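Local coordinates for protein alpha-galactosidase (Thermus thermophilus, PDB 6LCJ) that probably hydrolyses alpha-galactosides as a GH36-family alpha-galactosidase, working as a hexamer whose chains each contain a TIM-type barrel, at residues 54-59 with 388-393; 48-53 with 76-81; 186-191 with 447-452. All coordinates share one frame; numbering follows the deposited sequence.

Contacts 1 and 2 lie in the buried middle of the chain, their centres about 12 Å apart, and both join the 44-59 region of the beta-sheet domain to other parts of the fold. They touch directly: Ser54 bonds to the backbone of Ala77, and Arg390 reaches Gly49 and His48. Contact 1 relies on one imidazole face over the strand backbone and a guanidinium face over a methyl, contact 2 on a carboxylate gripping backbone N-H groups. Contact 3, about 29 Å from contact 1 and 34 Å from contact 2 between centres, is only partly buried. It joins a loop and a helix of the barrel, combining a carboxylate clasp with leucine-phenylalanine packing.

Contact 1. Residues 54-59 with 388-393; sequences SLAAWV and LHRLWL
Strand 56-59 is an edge strand, within this chain, of a seven-stranded antiparallel sheet, and it packs here against the loop that leaves helix 380-388 of the (beta/alpha)8 barrel. The contact thus forms part of the seam between the N-terminal beta domain and the barrel, and it is buried. His389 carries much of it. Its CG stands anti to the carbonyl carbon (chi1 -63°), which sends the ring across the strand. His389 CB starts the approach beside the backbone of Ala56, 3.6 Å from Ala56 O. The ring then lies flat beneath Ala57, whose CA sits 3.9 Å from the centroid of the His389 ring and nearly on its normal, a CH-pi contact made by the backbone rather than by a side chain. Further round, His389 ND1 passes 3.3 Å from Ala56 O at an angle too poor for a hydrogen bond; it bonds instead to the carbonyl oxygen of Arg385, one turn back in the chain. His389 CD2 meets Trp58 CD1 at 3.8 Å, the two rings touching rim to rim with planes 60° apart, while NE2 at the tip is hydrogen-bonded to the hydroxyl of Tyr464. With both nitrogens held, the ring's rotation is probably well fixed.

Arg390 follows a separate course. Its chain is extended from CG to NE and lays one guanidinium face on Ala56, with Ala56 CB 3.8 Å above the Arg390 guanidinium plane, displaced toward the rim. The polar edge is taken up elsewhere, NE by His48 and NH1 by the carbonyl of Val355. The 388-393 loop braces itself through the indole of Trp392, whose NE1 donates to His389 O over 2.8 Å, approaching from above the carbonyl plane.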
loop_
_atom_site.group_PDB
_atom_site.type_symbol
_atom_site.label_atom_id
_atom_site.label_comp_id
_atom_site.label_asym_id
_atom_site.label_seq_id
_atom_site.Cartn_x
_atom_site.Cartn_y
_atom_site.Cartn_z
ATOM N N SER E 54 -12.730 16.510 -27.689
ATOM C CA SER E 54 -13.315 15.983 -26.461
ATOM C C SER E 54 -14.673 15.328 -26.716
ATOM O O SER E 54 -15.383 15.659 -27.667
ATOM C CB SER E 54 -13.465 17.095 -25.424
ATOM O OG SER E 54 -12.195 17.540 -24.994
ATOM N N LEU E 55 -15.024 14.388 -25.845
ATOM C CA LEU E 55 -16.304 13.708 -25.959
ATOM C C LEU E 55 -17.455 14.643 -25.607
ATOM O O LEU E 55 -17.451 15.290 -24.550
ATOM C CB LEU E 55 -16.342 12.488 -25.045
ATOM C CG LEU E 55 -17.725 11.821 -25.058
ATOM C CD1 LEU E 55 -17.840 10.810 -26.181
ATOM C CD2 LEU E 55 -18.072 11.196 -23.709
ATOM N N ALA E 56 -18.444 14.709 -26.494
ATOM C CA ALA E 56 -19.744 15.287 -26.196
ATOM C C ALA E 56 -20.794 14.211 -26.438
ATOM O O ALA E 56 -20.910 13.702 -27.563
ATOM C CB ALA E 56 -20.018 16.518 -27.062
ATOM N N ALA E 57 -21.547 13.860 -25.395
ATOM C CA ALA E 57 -22.524 12.783 -25.512
ATOM C C ALA E 57 -23.397 12.755 -24.267
ATOM O O ALA E 57 -23.053 13.343 -23.240
ATOM C CB ALA E 57 -21.846 11.421 -25.704
ATOM N N TRP E 58 -24.527 12.047 -24.376
ATOM C CA TRP E 58 -25.383 11.755 -23.231
ATOM C C TRP E 58 -24.851 10.529 -22.504
ATOM O O TRP E 58 -24.608 9.488 -23.123
ATOM C CB TRP E 58 -26.828 11.507 -23.678
ATOM C CG TRP E 58 -27.550 12.755 -24.121
ATOM C CD1 TRP E 58 -27.648 13.248 -25.399
ATOM C CD2 TRP E 58 -28.247 13.685 -23.281
ATOM N NE1 TRP E 58 -28.374 14.420 -25.401
ATOM C CE2 TRP E 58 -28.754 14.710 -24.119
ATOM C CE3 TRP E 58 -28.498 13.748 -21.905
ATOM C CZ2 TRP E 58 -29.499 15.776 -23.626
ATOM C CZ3 TRP E 58 -29.232 14.813 -21.416
ATOM C CH2 TRP E 58 -29.728 15.814 -22.277
ATOM N N VAL E 59 -24.657 10.648 -21.193
ATOM C CA VAL E 59 -24.143 9.544 -20.394
ATOM C C VAL E 59 -25.092 9.275 -19.229
ATOM O O VAL E 59 -25.980 10.068 -18.909
ATOM C CB VAL E 59 -22.714 9.807 -19.862
ATOM C CG1 VAL E 59 -21.793 10.211 -20.984
ATOM C CG2 VAL E 59 -22.736 10.850 -18.749
ATOM N N LEU E 388 -22.258 14.965 -33.768
ATOM C CA LEU E 388 -23.709 14.883 -33.681
ATOM C C LEU E 388 -24.268 15.642 -32.481
ATOM O O LEU E 388 -25.412 16.113 -32.528
ATOM C CB LEU E 388 -24.150 13.421 -33.623
ATOM C CG LEU E 388 -24.228 12.716 -34.972
ATOM C CD1 LEU E 388 -24.206 11.204 -34.813
ATOM C CD2 LEU E 388 -25.465 13.185 -35.724
ATOM N N HIS E 389 -23.496 15.786 -31.403
ATOM C CA HIS E 389 -23.995 16.465 -30.212
ATOM C C HIS E 389 -23.556 17.915 -30.140
ATOM O O HIS E 389 -23.757 18.564 -29.109
ATOM C CB HIS E 389 -23.557 15.736 -28.946
ATOM C CG HIS E 389 -24.097 14.349 -28.840
ATOM N ND1 HIS E 389 -23.521 13.275 -29.486
ATOM C CD2 HIS E 389 -25.171 13.862 -28.180
ATOM C CE1 HIS E 389 -24.209 12.182 -29.217
ATOM N NE2 HIS E 389 -25.215 12.510 -28.426
ATOM N N ARG E 390 -22.959 18.438 -31.205
ATOM C CA ARG E 390 -22.557 19.833 -31.239
ATOM C C ARG E 390 -23.141 20.579 -32.431
ATOM O O ARG E 390 -22.690 21.694 -32.731
ATOM C CB ARG E 390 -21.027 19.930 -31.219
ATOM C CG ARG E 390 -20.444 19.647 -29.848
ATOM C CD ARG E 390 -18.930 19.593 -29.876
ATOM N NE ARG E 390 -18.355 19.691 -28.538
ATOM C CZ ARG E 390 -17.184 19.163 -28.201
ATOM N NH1 ARG E 390 -16.475 18.510 -29.116
ATOM N NH2 ARG E 390 -16.713 19.292 -26.963
ATOM N N LEU E 391 -24.142 20.003 -33.112
ATOM C CA LEU E 391 -24.672 20.642 -34.314
ATOM C C LEU E 391 -25.448 21.915 -33.995
ATOM O O LEU E 391 -25.545 22.786 -34.863
ATOM C CB LEU E 391 -25.538 19.661 -35.094
ATOM C CG LEU E 391 -24.776 18.480 -35.702
ATOM C CD1 LEU E 391 -25.721 17.477 -36.289
ATOM C CD2 LEU E 391 -23.810 18.977 -36.766
ATOM N N TRP E 392 -25.947 22.063 -32.758
ATOM C CA TRP E 392 -26.607 23.294 -32.334
ATOM C C TRP E 392 -25.698 24.510 -32.452
ATOM O O TRP E 392 -26.191 25.638 -32.454
ATOM C CB TRP E 392 -27.119 23.169 -30.891
ATOM C CG TRP E 392 -26.128 22.581 -29.931
ATOM C CD1 TRP E 392 -25.829 21.263 -29.769
ATOM C CD2 TRP E 392 -25.297 23.296 -28.999
ATOM N NE1 TRP E 392 -24.856 21.109 -28.807
ATOM C CE2 TRP E 392 -24.519 22.341 -28.315
ATOM C CE3 TRP E 392 -25.137 24.646 -28.683
ATOM C CZ2 TRP E 392 -23.599 22.695 -27.339
ATOM C CZ3 TRP E 392 -24.233 24.993 -27.722
ATOM C CH2 TRP E 392 -23.466 24.025 -27.056
ATOM N N LEU E 393 -24.390 24.320 -32.564
ATOM C CA LEU E 393 -23.492 25.449 -32.771
ATOM C C LEU E 393 -23.527 26.011 -34.187
ATOM O O LEU E 393 -22.787 26.958 -34.465
ATOM C CB LEU E 393 -22.058 25.055 -32.428
ATOM C CG LEU E 393 -21.959 24.835 -30.930
ATOM C CD1 LEU E 393 -20.694 24.066 -30.623
ATOM C CD2 LEU E 393 -22.028 26.168 -30.196
#

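Contact 2. Residues 48-53 with 76-81; sequences HGWQSW and QADDPF
The close-fitting half of this loop-to-loop contact centres on Asp78 OD1, which receives two backbone N-H groups. Trp50 N donates to Asp78 OD1 over 2.8 Å from above the carboxylate plane, and Asp79 N donates to the same oxygen over 2.7 Å along its anti lone pair. OD2 of Asp78 forms a salt bridge with Arg47, so the carboxylate, which is probably ionised, is held at both oxygens. Trp50, its CG anti to the backbone N, turns one ring face to Asp79, whose CB sits 3.4 Å above the Trp50 indole plane toward the rim. Glu317 takes the indole NE1.

The other side has no clear direct hydrogen bond across the segments; a single water bridges Gln51 NE2 and, weakly, Asp78 O. Trp53 offers its ring edge to the backbone of Gln76, Trp53 CE3 lying 3.2 Å from Gln76 O in the plane of the indole. Gln51 OE1, weakly bonded by Trp53 N, stands over one face of that indole.

Segment 48-53 links strands 44-48 and 56-59, while Asp79, capping Phe81 N and salt-bridged to Arg114, starts helix 80-84; Trp53 meets Asp304 just beyond barrel strand 298-303.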
loop_
_atom_site.group_PDB
_atom_site.type_symbol
_atom_site.label_atom_id
_atom_site.label_comp_id
_atom_site.label_asym_id
_atom_site.label_seq_id
_atom_site.Cartn_x
_atom_site.Cartn_y
_atom_site.Cartn_z
ATOM N N HIS E 48 -20.720 17.635 -21.975
ATOM C CA HIS E 48 -20.059 18.432 -23.008
ATOM C C HIS E 48 -18.558 18.564 -22.725
ATOM O O HIS E 48 -18.148 19.246 -21.779
ATOM C CB HIS E 48 -20.685 19.810 -23.135
ATOM C CG HIS E 48 -20.145 20.556 -24.308
ATOM N ND1 HIS E 48 -19.364 21.684 -24.184
ATOM C CD2 HIS E 48 -20.180 20.263 -25.631
ATOM C CE1 HIS E 48 -18.978 22.080 -25.383
ATOM N NE2 HIS E 48 -19.461 21.236 -26.280
ATOM N N GLY E 49 -17.738 17.942 -23.567
ATOM C CA GLY E 49 -16.297 18.049 -23.425
ATOM C C GLY E 49 -15.764 19.434 -23.765
ATOM O O GLY E 49 -16.426 20.278 -24.377
ATOM N N TRP E 50 -14.508 19.650 -23.373
ATOM C CA TRP E 50 -13.930 20.991 -23.384
ATOM C C TRP E 50 -13.610 21.479 -24.791
ATOM O O TRP E 50 -13.901 22.629 -25.133
ATOM C CB TRP E 50 -12.662 21.009 -22.550
ATOM C CG TRP E 50 -12.051 22.365 -22.387
ATOM C CD1 TRP E 50 -12.703 23.546 -22.161
ATOM C CD2 TRP E 50 -10.658 22.674 -22.420
ATOM N NE1 TRP E 50 -11.797 24.568 -22.049
ATOM C CE2 TRP E 50 -10.534 24.062 -22.196
ATOM C CE3 TRP E 50 -9.493 21.905 -22.598
ATOM C CZ2 TRP E 50 -9.297 24.703 -22.155
ATOM C CZ3 TRP E 50 -8.265 22.534 -22.552
ATOM C CH2 TRP E 50 -8.172 23.923 -22.331
ATOM N N GLN E 51 -12.954 20.647 -25.596
ATOM C CA GLN E 51 -12.402 21.090 -26.866
ATOM C C GLN E 51 -12.899 20.199 -28.010
ATOM O O GLN E 51 -13.674 19.254 -27.818
ATOM C CB GLN E 51 -10.860 21.146 -26.799
ATOM C CG GLN E 51 -10.193 19.899 -26.261
ATOM C CD GLN E 51 -9.099 19.376 -27.178
ATOM O OE1 GLN E 51 -9.260 19.369 -28.402
ATOM N NE2 GLN E 51 -7.984 18.923 -26.590
ATOM N N SER E 52 -12.441 20.532 -29.220
ATOM C CA SER E 52 -12.885 19.871 -30.452
ATOM C C SER E 52 -12.894 18.352 -30.332
ATOM O O SER E 52 -13.910 17.707 -30.606
ATOM C CB SER E 52 -11.978 20.291 -31.605
ATOM O OG SER E 52 -12.205 21.649 -31.946
ATOM N N TRP E 53 -11.766 17.765 -29.921
ATOM C CA TRP E 53 -11.625 16.315 -29.869
ATOM C C TRP E 53 -12.354 15.702 -28.677
ATOM O O TRP E 53 -12.589 14.487 -28.667
ATOM C CB TRP E 53 -10.132 15.934 -29.843
ATOM C CG TRP E 53 -9.351 16.600 -30.954
ATOM C CD1 TRP E 53 -9.795 16.860 -32.222
ATOM C CD2 TRP E 53 -8.017 17.118 -30.888
ATOM N NE1 TRP E 53 -8.824 17.496 -32.946
ATOM C CE2 TRP E 53 -7.720 17.670 -32.153
ATOM C CE3 TRP E 53 -7.038 17.166 -29.886
ATOM C CZ2 TRP E 53 -6.480 18.267 -32.444
ATOM C CZ3 TRP E 53 -5.796 17.771 -30.185
ATOM C CH2 TRP E 53 -5.536 18.299 -31.449
ATOM N N GLN E 76 -4.336 16.658 -24.059
ATOM C CA GLN E 76 -4.815 16.865 -25.421
ATOM C C GLN E 76 -6.157 16.187 -25.687
ATOM O O GLN E 76 -6.630 16.216 -26.826
ATOM C CB GLN E 76 -3.775 16.380 -26.439
ATOM C CG GLN E 76 -3.841 14.905 -26.766
ATOM C CD GLN E 76 -2.458 14.318 -26.984
ATOM O OE1 GLN E 76 -1.508 14.732 -26.329
ATOM N NE2 GLN E 76 -2.337 13.350 -27.897
ATOM N N ALA E 77 -6.778 15.591 -24.666
ATOM C CA ALA E 77 -8.069 14.928 -24.776
ATOM C C ALA E 77 -9.221 15.797 -24.278
ATOM O O ALA E 77 -10.295 15.814 -24.891
ATOM C CB ALA E 77 -8.054 13.603 -24.002
ATOM N N ASP E 78 -9.021 16.539 -23.191
ATOM C CA ASP E 78 -10.110 17.293 -22.585
ATOM C C ASP E 78 -9.507 18.282 -21.591
ATOM O O ASP E 78 -8.290 18.342 -21.398
ATOM C CB ASP E 78 -11.109 16.337 -21.915
ATOM C CG ASP E 78 -12.552 16.843 -21.950
ATOM O OD1 ASP E 78 -12.778 18.073 -21.860
ATOM O OD2 ASP E 78 -13.471 15.991 -22.038
ATOM N N ASP E 79 -10.375 19.073 -20.978
ATOM C CA ASP E 79 -10.042 19.812 -19.771
ATOM C C ASP E 79 -9.508 18.833 -18.728
ATOM O O ASP E 79 -10.252 17.936 -18.300
ATOM C CB ASP E 79 -11.301 20.530 -19.271
ATOM C CG ASP E 79 -11.067 21.413 -18.050
ATOM O OD1 ASP E 79 -10.127 21.176 -17.251
ATOM O OD2 ASP E 79 -11.879 22.348 -17.879
ATOM N N PRO E 80 -8.244 18.958 -18.297
ATOM C CA PRO E 80 -7.688 17.969 -17.353
ATOM C C PRO E 80 -8.514 17.782 -16.094
ATOM O O PRO E 80 -8.583 16.660 -15.579
ATOM C CB PRO E 80 -6.297 18.530 -17.042
ATOM C CG PRO E 80 -5.942 19.337 -18.252
ATOM C CD PRO E 80 -7.243 19.960 -18.707
ATOM N N PHE E 81 -9.170 18.833 -15.600
ATOM C CA PHE E 81 -10.057 18.674 -14.450
ATOM C C PHE E 81 -11.152 17.657 -14.740
ATOM O O PHE E 81 -11.394 16.744 -13.943
ATOM C CB PHE E 81 -10.666 20.021 -14.064
ATOM C CG PHE E 81 -11.638 19.936 -12.922
ATOM C CD1 PHE E 81 -12.979 19.639 -13.151
ATOM C CD2 PHE E 81 -11.218 20.157 -11.616
ATOM C CE1 PHE E 81 -13.885 19.546 -12.104
ATOM C CE2 PHE E 81 -12.116 20.077 -10.562
ATOM C CZ PHE E 81 -13.454 19.765 -10.811
HETATM O O HOH W 1 -7.323 19.354 -24.282
#

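Contact 3. Residues 186-191 with 447-452; sequences AAFSFE and RLEAFL
Two hydrogen bonds from Ser189 to the carboxylate of Glu449 form the first shell. Ser189 N donates to Glu449 OE1 over 3.1 Å at a nearly straight 161°, and Ser189 OG donates to Glu449 OE2 over 2.7 Å; each oxygen uses its syn lone pair, so one carboxylate clasps backbone and side chain of the same residue. Alongside, Phe188 CD2 lies 3.4 Å from Glu449 OE1, and Leu448 CD2 rests over one face of the Phe188 ring, 4.1 Å from its centroid. The Phe190 ring carries Leu452 CD1 almost centrally over a face, 3.7 Å from the ring centroid, while Leu448 CD1 touches Phe190 CZ obliquely.

Behind this first shell, an inverse gamma turn centred on Ser189 lets the flanking Phe188 and Phe190 both reach the same two leucines. Glu449 rises from the helix with CG anti to the backbone N and bends at chi2 (50°), which brings its carboxylate up to the turn. An alanine in place of Glu449 removes both acceptors, and would probably loosen the grip of the turn on the helix. Further out, Phe190 meets Trp163 edge-to-face, and Ser189 O is bonded to Arg161.

The loop runs directly into strand 192-195 and meets the late part of helix 442-453, consistent with a place at the N-terminal ends of the barrel strands. Phe188 and the clasp are partly exposed, whereas Leu452 CD1 over the Phe190 face lies on the buried side. Bonded to a backbone N-H and a hydroxyl, the carboxylate would probably restrain both position and rotation of Ser189 and spread its charge over two donors.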
loop_
_atom_site.group_PDB
_atom_site.type_symbol
_atom_site.label_atom_id
_atom_site.label_comp_id
_atom_site.label_asym_id
_atom_site.label_seq_id
_atom_site.Cartn_x
_atom_site.Cartn_y
_atom_site.Cartn_z
ATOM N N ALA E 186 -7.626 20.868 -59.165
ATOM C CA ALA E 186 -8.171 22.083 -59.764
ATOM C C ALA E 186 -9.314 21.800 -60.736
ATOM O O ALA E 186 -10.117 22.698 -61.018
ATOM C CB ALA E 186 -7.054 22.859 -60.462
ATOM N N ALA E 187 -9.426 20.567 -61.235
ATOM C CA ALA E 187 -10.544 20.212 -62.103
ATOM C C ALA E 187 -11.873 20.123 -61.357
ATOM O O ALA E 187 -12.923 20.122 -62.002
ATOM C CB ALA E 187 -10.252 18.885 -62.801
ATOM N N PHE E 188 -11.863 20.052 -60.028
ATOM C CA PHE E 188 -13.076 19.870 -59.239
ATOM C C PHE E 188 -13.556 21.200 -58.670
ATOM O O PHE E 188 -12.814 22.174 -58.597
ATOM C CB PHE E 188 -12.831 18.862 -58.106
ATOM C CG PHE E 188 -12.652 17.445 -58.583
ATOM C CD1 PHE E 188 -11.426 17.013 -59.078
ATOM C CD2 PHE E 188 -13.719 16.552 -58.559
ATOM C CE1 PHE E 188 -11.268 15.712 -59.520
ATOM C CE2 PHE E 188 -13.572 15.238 -59.008
ATOM C CZ PHE E 188 -12.352 14.815 -59.486
ATOM N N SER E 189 -14.805 21.219 -58.215
ATOM C CA SER E 189 -15.390 22.457 -57.705
ATOM C C SER E 189 -14.947 22.770 -56.279
ATOM O O SER E 189 -15.789 22.972 -55.401
ATOM C CB SER E 189 -16.913 22.377 -57.754
ATOM O OG SER E 189 -17.392 22.444 -59.079
ATOM N N PHE E 190 -13.645 22.804 -56.026
ATOM C CA PHE E 190 -13.128 23.240 -54.735
ATOM C C PHE E 190 -12.904 24.747 -54.754
ATOM O O PHE E 190 -12.785 25.369 -55.810
ATOM C CB PHE E 190 -11.812 22.534 -54.392
ATOM C CG PHE E 190 -11.973 21.094 -54.033
ATOM C CD1 PHE E 190 -12.518 20.730 -52.808
ATOM C CD2 PHE E 190 -11.578 20.091 -54.920
ATOM C CE1 PHE E 190 -12.666 19.370 -52.466
ATOM C CE2 PHE E 190 -11.728 18.738 -54.594
ATOM C CZ PHE E 190 -12.273 18.376 -53.367
ATOM N N GLU E 191 -12.835 25.331 -53.562
ATOM C CA GLU E 191 -12.505 26.741 -53.410
ATOM C C GLU E 191 -11.206 26.991 -52.662
ATOM O O GLU E 191 -10.657 28.087 -52.781
ATOM C CB GLU E 191 -13.641 27.483 -52.690
ATOM C CG GLU E 191 -14.992 26.821 -52.907
ATOM C CD GLU E 191 -16.140 27.619 -52.347
ATOM O OE1 GLU E 191 -16.734 27.196 -51.329
ATOM O OE2 GLU E 191 -16.461 28.671 -52.933
ATOM N N ARG E 447 -18.977 10.954 -57.915
ATOM C CA ARG E 447 -19.645 11.206 -56.647
ATOM C C ARG E 447 -19.073 12.431 -55.955
ATOM O O ARG E 447 -19.828 13.234 -55.401
ATOM C CB ARG E 447 -19.562 9.982 -55.754
ATOM C CG ARG E 447 -20.747 9.087 -55.976
ATOM C CD ARG E 447 -20.592 7.779 -55.299
ATOM N NE ARG E 447 -20.714 7.891 -53.856
ATOM C CZ ARG E 447 -19.749 7.566 -53.011
ATOM N NH1 ARG E 447 -18.587 7.106 -53.477
ATOM N NH2 ARG E 447 -19.948 7.700 -51.703
ATOM N N LEU E 448 -17.744 12.599 -55.998
ATOM C CA LEU E 448 -17.121 13.759 -55.369
ATOM C C LEU E 448 -17.592 15.060 -56.016
ATOM O O LEU E 448 -17.940 16.019 -55.315
ATOM C CB LEU E 448 -15.596 13.646 -55.436
ATOM C CG LEU E 448 -14.805 14.902 -55.007
ATOM C CD1 LEU E 448 -15.112 15.320 -53.535
ATOM C CD2 LEU E 448 -13.297 14.751 -55.248
ATOM N N GLU E 449 -17.643 15.110 -57.347
ATOM C CA GLU E 449 -18.101 16.332 -58.003
ATOM C C GLU E 449 -19.568 16.629 -57.698
ATOM O O GLU E 449 -19.927 17.782 -57.442
ATOM C CB GLU E 449 -17.868 16.252 -59.513
ATOM C CG GLU E 449 -18.115 17.580 -60.242
ATOM C CD GLU E 449 -17.403 18.811 -59.614
ATOM O OE1 GLU E 449 -16.374 18.671 -58.902
ATOM O OE2 GLU E 449 -17.876 19.942 -59.852
ATOM N N ALA E 450 -20.438 15.619 -57.728
ATOM C CA ALA E 450 -21.826 15.887 -57.368
ATOM C C ALA E 450 -21.946 16.346 -55.916
ATOM O O ALA E 450 -22.819 17.156 -55.586
ATOM C CB ALA E 450 -22.691 14.656 -57.626
ATOM N N PHE E 451 -21.066 15.859 -55.043
ATOM C CA PHE E 451 -21.060 16.304 -53.649
ATOM C C PHE E 451 -20.721 17.792 -53.552
ATOM O O PHE E 451 -21.421 18.562 -52.884
ATOM C CB PHE E 451 -20.067 15.439 -52.866
ATOM C CG PHE E 451 -19.755 15.926 -51.467
ATOM C CD1 PHE E 451 -20.674 15.760 -50.431
ATOM C CD2 PHE E 451 -18.511 16.486 -51.177
ATOM C CE1 PHE E 451 -20.376 16.166 -49.140
ATOM C CE2 PHE E 451 -18.193 16.890 -49.878
ATOM C CZ PHE E 451 -19.134 16.734 -48.859
ATOM N N LEU E 452 -19.662 18.215 -54.249
ATOM C CA LEU E 452 -19.243 19.610 -54.224
ATOM C C LEU E 452 -20.252 20.520 -54.910
ATOM O O LEU E 452 -20.557 21.605 -54.403
ATOM C CB LEU E 452 -17.878 19.750 -54.888
ATOM C CG LEU E 452 -16.755 19.053 -54.127
ATOM C CD1 LEU E 452 -15.492 18.933 -54.964
ATOM C CD2 LEU E 452 -16.482 19.804 -52.847
#